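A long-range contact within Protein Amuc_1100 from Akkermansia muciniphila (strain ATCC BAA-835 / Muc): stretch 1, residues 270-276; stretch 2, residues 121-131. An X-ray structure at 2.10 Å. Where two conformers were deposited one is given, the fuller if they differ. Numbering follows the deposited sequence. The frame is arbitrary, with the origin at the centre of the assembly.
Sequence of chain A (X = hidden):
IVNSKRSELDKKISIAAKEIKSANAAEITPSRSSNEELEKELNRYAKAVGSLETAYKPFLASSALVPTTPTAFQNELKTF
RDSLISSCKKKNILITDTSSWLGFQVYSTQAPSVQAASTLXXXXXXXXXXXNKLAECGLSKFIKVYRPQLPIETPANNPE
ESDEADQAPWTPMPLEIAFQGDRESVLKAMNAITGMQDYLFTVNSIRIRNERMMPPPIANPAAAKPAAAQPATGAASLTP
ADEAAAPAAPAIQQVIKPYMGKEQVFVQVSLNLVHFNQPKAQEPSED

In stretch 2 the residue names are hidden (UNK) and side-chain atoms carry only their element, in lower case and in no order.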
# COMPACT_ATOMS: atom_id res chain seq x y z
N SER A 270 2.78 -9.40 -5.33
CA SER A 270 3.77 -9.15 -4.30
C SER A 270 4.52 -7.88 -4.68
O SER A 270 5.08 -7.80 -5.78
CB SER A 270 4.73 -10.34 -4.19
OG SER A 270 5.67 -10.15 -3.16
N LEU A 271 4.52 -6.89 -3.78
CA LEU A 271 5.11 -5.60 -4.08
C LEU A 271 6.21 -5.28 -3.08
O LEU A 271 6.21 -5.77 -1.94
CB LEU A 271 4.04 -4.52 -4.04
CG LEU A 271 2.87 -4.74 -5.02
CD1 LEU A 271 1.68 -3.90 -4.61
CD2 LEU A 271 3.29 -4.42 -6.45
N ASN A 272 7.18 -4.49 -3.54
CA ASN A 272 8.11 -3.82 -2.64
C ASN A 272 7.91 -2.32 -2.83
O ASN A 272 8.15 -1.79 -3.93
CB ASN A 272 9.55 -4.22 -2.92
CG ASN A 272 9.84 -5.66 -2.48
OD1 ASN A 272 10.00 -5.95 -1.29
ND2 ASN A 272 9.95 -6.56 -3.44
N LEU A 273 7.42 -1.66 -1.79
CA LEU A 273 7.40 -0.20 -1.73
C LEU A 273 8.82 0.28 -1.48
O LEU A 273 9.48 -0.16 -0.53
CB LEU A 273 6.47 0.25 -0.60
CG LEU A 273 6.45 1.74 -0.22
CD1 LEU A 273 5.95 2.60 -1.38
CD2 LEU A 273 5.63 1.96 1.08
N VAL A 274 9.31 1.18 -2.32
CA VAL A 274 10.70 1.62 -2.24
C VAL A 274 10.75 2.89 -1.39
O VAL A 274 10.22 3.94 -1.79
CB VAL A 274 11.27 1.85 -3.64
CG1 VAL A 274 12.70 2.38 -3.58
CG2 VAL A 274 11.19 0.54 -4.46
N HIS A 275 11.36 2.80 -0.20
CA HIS A 275 11.60 3.98 0.63
C HIS A 275 13.02 4.50 0.38
O HIS A 275 13.99 3.82 0.73
CB HIS A 275 11.40 3.72 2.12
CG HIS A 275 11.62 4.95 2.94
ND1 HIS A 275 12.82 5.24 3.57
CD2 HIS A 275 10.82 6.03 3.16
CE1 HIS A 275 12.73 6.42 4.17
NE2 HIS A 275 11.52 6.91 3.95
N PHE A 276 13.13 5.70 -0.17
CA PHE A 276 14.42 6.35 -0.40
C PHE A 276 14.94 6.94 0.91
O PHE A 276 14.23 7.70 1.58
CB PHE A 276 14.29 7.41 -1.48
CG PHE A 276 13.96 6.83 -2.82
CD1 PHE A 276 14.96 6.35 -3.65
CD2 PHE A 276 12.64 6.71 -3.22
CE1 PHE A 276 14.65 5.76 -4.88
CE2 PHE A 276 12.32 6.11 -4.44
CZ PHE A 276 13.33 5.64 -5.27
N UNK A 121 3.99 5.37 9.31
CA UNK A 121 3.11 6.37 8.72
C UNK A 121 3.39 6.59 7.25
O UNK A 121 2.47 6.81 6.46
N UNK A 122 4.66 6.54 6.86
CA UNK A 122 5.00 6.55 5.45
C UNK A 122 4.37 5.36 4.74
O UNK A 122 3.73 5.51 3.71
c UNK A 122 6.95 6.18 3.86
c UNK A 122 7.32 4.88 3.53
c UNK A 122 6.94 7.15 2.86
c UNK A 122 7.32 6.82 1.55
c UNK A 122 6.52 6.53 5.26
c UNK A 122 7.70 5.52 1.25
c UNK A 122 7.70 4.56 2.23
N UNK A 123 4.54 4.16 5.31
CA UNK A 123 4.03 2.95 4.68
C UNK A 123 2.51 2.97 4.61
O UNK A 123 1.91 2.60 3.59
o UNK A 123 5.12 -1.75 4.53
c UNK A 123 4.83 -0.79 5.27
c UNK A 123 4.27 0.45 4.62
c UNK A 123 4.51 1.71 5.42
o UNK A 123 4.96 -0.82 6.51
N UNK A 124 1.86 3.41 5.69
CA UNK A 124 0.41 3.51 5.69
C UNK A 124 -0.08 4.52 4.66
O UNK A 124 -1.07 4.26 3.95
c UNK A 124 -1.54 4.30 7.27
c UNK A 124 -0.06 3.90 7.10
c UNK A 124 -1.86 4.58 8.75
c UNK A 124 -2.49 3.24 6.68
N UNK A 125 0.58 5.68 4.54
CA UNK A 125 0.12 6.67 3.56
C UNK A 125 0.27 6.14 2.14
O UNK A 125 -0.61 6.37 1.30
c UNK A 125 0.40 8.81 4.93
c UNK A 125 -0.69 11.04 5.74
c UNK A 125 0.87 8.00 3.72
n UNK A 125 -2.13 11.42 5.99
c UNK A 125 -0.44 10.07 4.56
N UNK A 126 1.36 5.42 1.86
CA UNK A 126 1.57 4.88 0.51
C UNK A 126 0.55 3.78 0.19
O UNK A 126 -0.04 3.76 -0.90
c UNK A 126 3.00 4.34 0.38
N UNK A 127 0.34 2.86 1.13
CA UNK A 127 -0.62 1.77 0.91
C UNK A 127 -2.03 2.34 0.79
O UNK A 127 -2.80 1.97 -0.12
c UNK A 127 -0.52 0.71 2.02
c UNK A 127 1.11 -0.96 3.17
c UNK A 127 -1.69 -0.32 1.90
c UNK A 127 0.84 0.01 1.98
N UNK A 128 -2.39 3.27 1.68
CA UNK A 128 -3.69 3.94 1.59
C UNK A 128 -3.91 4.55 0.22
O UNK A 128 -5.00 4.43 -0.35
c UNK A 128 -3.83 5.03 2.65
n UNK A 128 -5.23 6.95 2.18
o UNK A 128 -6.22 5.05 2.83
c UNK A 128 -5.20 5.69 2.59
N UNK A 129 -2.90 5.23 -0.31
CA UNK A 129 -3.05 5.86 -1.62
C UNK A 129 -3.21 4.81 -2.72
O UNK A 129 -4.05 4.96 -3.62
o UNK A 129 -1.90 7.25 -3.23
c UNK A 129 -1.84 6.76 -1.90
N UNK A 130 -2.40 3.75 -2.66
CA UNK A 130 -2.49 2.66 -3.65
C UNK A 130 -3.86 2.00 -3.65
O UNK A 130 -4.50 1.87 -4.70
c UNK A 130 -1.42 1.60 -3.35
c UNK A 130 -0.30 -0.59 -3.93
c UNK A 130 -1.47 0.71 -5.73
c UNK A 130 -1.46 0.34 -4.24
N UNK A 131 -4.33 1.55 -2.49
CA UNK A 131 -5.60 0.84 -2.46
C UNK A 131 -6.73 1.75 -2.95
O UNK A 131 -7.64 1.31 -3.66
c UNK A 131 -7.25 -0.36 -0.99
c UNK A 131 -5.86 0.27 -1.06
c UNK A 131 -4.80 -0.78 -0.75

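Position 121 opens the helical stretch with no side-chain atoms at all, and nothing of the strand comes near it; it is Gly 121. Its carbonyl O accepts a hydrogen bond from the backbone N of position 125, 2.9 Å away, the first of the i to i+4 bonds that run through the stretch.

At position 122 one carbon leads into a six-membered ring made entirely of carbon, without a hydroxyl oxygen, and the ring lies against both Leu 273 and His 275 of the strand; this is Phe 122, with chi1 in the t well. Its CE2 lies 3.5 Å from Leu 273 CD2 and 3.6 Å from His 275 CD2. The imidazole presents its edge to the face of the phenyl ring, with centroids 4.7 Å apart and planes at 76°, while the carbonyl of Val 274 sits near the plane of the phenyl ring at its edge.

Position 123 carries three carbons in a row, the third bearing two oxygens, and its carbons pass beside Leu 273: a carboxylate one methylene longer than aspartate, hence Glu 123. Its CA-to-CB bond points sideways, and its CG passes 4.1 Å from Leu 273 CD2. Leu 273 CD2 thus meets the aliphatic part of this side chain, and OE1 is hydrogen-bonded elsewhere in the structure.

Four carbons forked at the second mark position 124, which points away from the strand and does not touch it; this is Leu 124. Position 125 has four carbons in a row ending in nitrogen, the signature of Lys 125, an exposed side chain that makes no contact with the strand.

A single carbon at position 126, pointing toward the strand and set against Leu 273, defines Ala 126. Its CB lies 3.6 Å from Leu 273 CD2, so the leucine methyl packs closely against this small side chain.

Position 127 has four carbons forked at the first, with one arm two carbons long, and is therefore Ile 127; it points sideways and makes no contact with the strand. At position 128 two carbons end in one oxygen and one nitrogen, an amide, giving Asn 128. Position 129, one carbon then one oxygen, is Ser 129. Neither reaches stretch 1.

Position 130 again shows four carbons forked at the second, directed toward the strand and lying against Leu 271. It is Leu 130, with its CD2 3.9 Å from Leu 271 CD1. Position 131 ends the stretch with one carbon carrying two more, Val 131, out of reach of the strand.

The contact is thus a helix packed across a strand, their N-to-C directions 130° apart, with no hydrogen bond between them. Alternation along the strand turns Leu 271, Leu 273 and His 275 toward the helix, where Phe 122, Ala 126 and Leu 130, spaced four residues apart, form the receiving stripe. Leu 273 is central: its CD2 meets Phe 122, Glu 123 and Ala 126, while the aromatic pair and the two leucines extend the packing along the strand.

Stretch 2 121-131: GFELKAINSLV
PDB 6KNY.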